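Local coordinates for phosphoribosylaminoimidazole-succinocarboxamide synthase (Pyrococcus horikoshii, PDB 4O83), which joins L-aspartate to a carboxylated aminoimidazole ribonucleotide at the expense of ATP, forming SAICAR in de novo purine biosynthesis, at residues A[31-36]-A[212-217]. Residues are numbered along the deposited sequence; the frame is centred on the assembly and turned at random.
Sequences ATAFDG and VFRFDK. With CD (cadmium ion), chain F; PO4 (phosphate ion), chain K.
A31 lays its methyl over one face of the F213 ring, a CH-pi contact with CB 3.9 Å from the ring centroid; a small residue suits the site, since a longer side chain would run into the ring. F213 reaches it because its CG stands anti to the backbone N (chi1 169°). The methyl of A33 touches both the F213 rim and the aliphatic part of R214, with its CB 3.9 Å from CG of R214. Arginine is long enough to pack there and still carry its guanidinium edge-on to a phosphate ion, probably from the crystallisation liquor, which accepts weak hydrogen bonds from NE and NH1 and from the backbone N of F34, while NH2 forms a salt bridge with D211. A leucine in place of R214 would probably leave D211 without that partner and take this positive charge away from the phosphate. The flat ring of F34 suits its place by turning one edge to both the carbonyl of R214 (CE2 to O 3.4 Å) and the face of F215, an offset edge-to-face pair with planes at 68°. The contact packs the end of strand 30-33 against the C-terminal end of the short helix 211-214, and K38 of the antiparallel partner strand 38-41 adds a cation-pi contact to F213.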
loop_
_atom_site.group_PDB
_atom_site.type_symbol
_atom_site.label_atom_id
_atom_site.label_comp_id
_atom_site.label_asym_id
_atom_site.label_seq_id
_atom_site.Cartn_x
_atom_site.Cartn_y
_atom_site.Cartn_z
ATOM N N ALA A 31 12.843 16.105 25.081
ATOM C CA ALA A 31 12.781 16.423 23.659
ATOM C C ALA A 31 13.973 17.303 23.317
ATOM O O ALA A 31 14.303 18.245 24.046
ATOM C CB ALA A 31 11.483 17.134 23.314
ATOM N N THR A 32 14.608 16.982 22.200
ATOM C CA THR A 32 15.839 17.617 21.798
ATOM C C THR A 32 15.778 17.875 20.301
ATOM O O THR A 32 15.396 16.988 19.534
ATOM C CB THR A 32 17.034 16.704 22.135
ATOM O OG1 THR A 32 17.154 16.601 23.560
ATOM C CG2 THR A 32 18.306 17.259 21.595
ATOM N N ALA A 33 16.136 19.094 19.899
ATOM C CA ALA A 33 16.273 19.440 18.485
ATOM C C ALA A 33 17.472 20.374 18.247
ATOM O O ALA A 33 18.013 20.966 19.198
ATOM C CB ALA A 33 14.986 20.053 17.957
ATOM N N PHE A 34 17.876 20.480 16.977
ATOM C CA PHE A 34 18.986 21.330 16.531
ATOM C C PHE A 34 20.264 21.117 17.348
ATOM O O PHE A 34 20.792 22.050 17.963
ATOM C CB PHE A 34 18.588 22.820 16.510
ATOM C CG PHE A 34 17.252 23.091 15.869
ATOM C CD1 PHE A 34 17.057 22.879 14.507
ATOM C CD2 PHE A 34 16.187 23.577 16.626
ATOM C CE1 PHE A 34 15.822 23.131 13.917
ATOM C CE2 PHE A 34 14.951 23.839 16.037
ATOM C CZ PHE A 34 14.767 23.619 14.684
ATOM N N ASP A 35 20.740 19.874 17.355
ATOM C CA ASP A 35 21.947 19.488 18.084
ATOM C C ASP A 35 21.919 19.869 19.569
ATOM O O ASP A 35 22.932 20.295 20.134
ATOM C CB ASP A 35 23.190 20.063 17.400
ATOM C CG ASP A 35 23.403 19.498 16.008
ATOM O OD1 ASP A 35 22.730 18.505 15.638
ATOM O OD2 ASP A 35 24.256 20.042 15.273
ATOM N N GLY A 36 20.754 19.719 20.191
ATOM C CA GLY A 36 20.614 19.973 21.622
ATOM C C GLY A 36 20.619 21.433 22.024
ATOM O O GLY A 36 20.668 21.743 23.215
ATOM N N VAL A 212 6.278 19.714 15.469
ATOM C CA VAL A 212 5.494 20.583 16.335
ATOM C C VAL A 212 6.397 21.210 17.417
ATOM O O VAL A 212 6.274 22.399 17.729
ATOM C CB VAL A 212 4.294 19.798 16.920
ATOM C CG1 VAL A 212 3.612 20.560 18.041
ATOM C CG2 VAL A 212 3.297 19.452 15.812
ATOM N N PHE A 213 7.316 20.417 17.955
ATOM C CA PHE A 213 8.330 20.918 18.882
ATOM C C PHE A 213 9.441 21.712 18.177
ATOM O O PHE A 213 9.831 22.784 18.652
ATOM C CB PHE A 213 8.909 19.764 19.704
ATOM C CG PHE A 213 10.138 20.121 20.497
ATOM C CD1 PHE A 213 10.093 21.093 21.498
ATOM C CD2 PHE A 213 11.333 19.461 20.263
ATOM C CE1 PHE A 213 11.225 21.409 22.232
ATOM C CE2 PHE A 213 12.474 19.776 20.993
ATOM C CZ PHE A 213 12.418 20.751 21.979
ATOM N N ARG A 214 9.951 21.188 17.063
ATOM C CA ARG A 214 11.059 21.831 16.328
ATOM C C ARG A 214 10.744 23.270 15.926
ATOM O O ARG A 214 11.599 24.151 16.024
ATOM C CB ARG A 214 11.443 21.030 15.073
ATOM C CG ARG A 214 12.162 19.716 15.336
ATOM C CD ARG A 214 12.634 19.097 14.033
ATOM N NE ARG A 214 13.117 17.730 14.213
ATOM C CZ ARG A 214 12.452 16.633 13.857
ATOM N NH1 ARG A 214 12.990 15.440 14.069
ATOM N NH2 ARG A 214 11.255 16.716 13.288
ATOM N N PHE A 215 9.510 23.497 15.491
ATOM C CA PHE A 215 9.138 24.777 14.914
ATOM C C PHE A 215 7.993 25.467 15.672
ATOM O O PHE A 215 7.345 26.368 15.141
ATOM C CB PHE A 215 8.856 24.602 13.405
ATOM C CG PHE A 215 9.991 23.940 12.663
ATOM C CD1 PHE A 215 11.191 24.615 12.448
ATOM C CD2 PHE A 215 9.882 22.628 12.220
ATOM C CE1 PHE A 215 12.254 23.999 11.793
ATOM C CE2 PHE A 215 10.937 22.014 11.559
ATOM C CZ PHE A 215 12.124 22.702 11.344
ATOM N N ASP A 216 7.769 25.031 16.916
ATOM C CA ASP A 216 6.739 25.585 17.810
ATOM C C ASP A 216 5.402 25.826 17.096
ATOM O O ASP A 216 4.845 26.916 17.167
ATOM C CB ASP A 216 7.236 26.884 18.478
ATOM C CG ASP A 216 8.552 26.699 19.229
ATOM O OD1 ASP A 216 8.707 25.688 19.950
ATOM O OD2 ASP A 216 9.438 27.565 19.100
ATOM N N LYS A 217 4.913 24.800 16.403
ATOM C CA LYS A 217 3.700 24.901 15.598
ATOM C C LYS A 217 2.464 24.521 16.402
ATOM O O LYS A 217 1.358 24.546 15.875
ATOM C CB LYS A 217 3.791 24.009 14.341
ATOM C CG LYS A 217 5.099 24.100 13.564
ATOM C CD LYS A 217 5.272 22.934 12.593
ATOM C CE LYS A 217 4.357 23.064 11.388
ATOM N NZ LYS A 217 4.600 21.955 10.429
HETATM CD CD CD F . 24.524 17.554 14.155
HETATM P P PO4 K . 16.871 16.994 15.215
HETATM O O1 PO4 K . 17.980 17.066 16.245
HETATM O O2 PO4 K . 17.350 16.243 13.997
HETATM O O3 PO4 K . 15.685 16.270 15.802
HETATM O O4 PO4 K . 16.465 18.393 14.811
#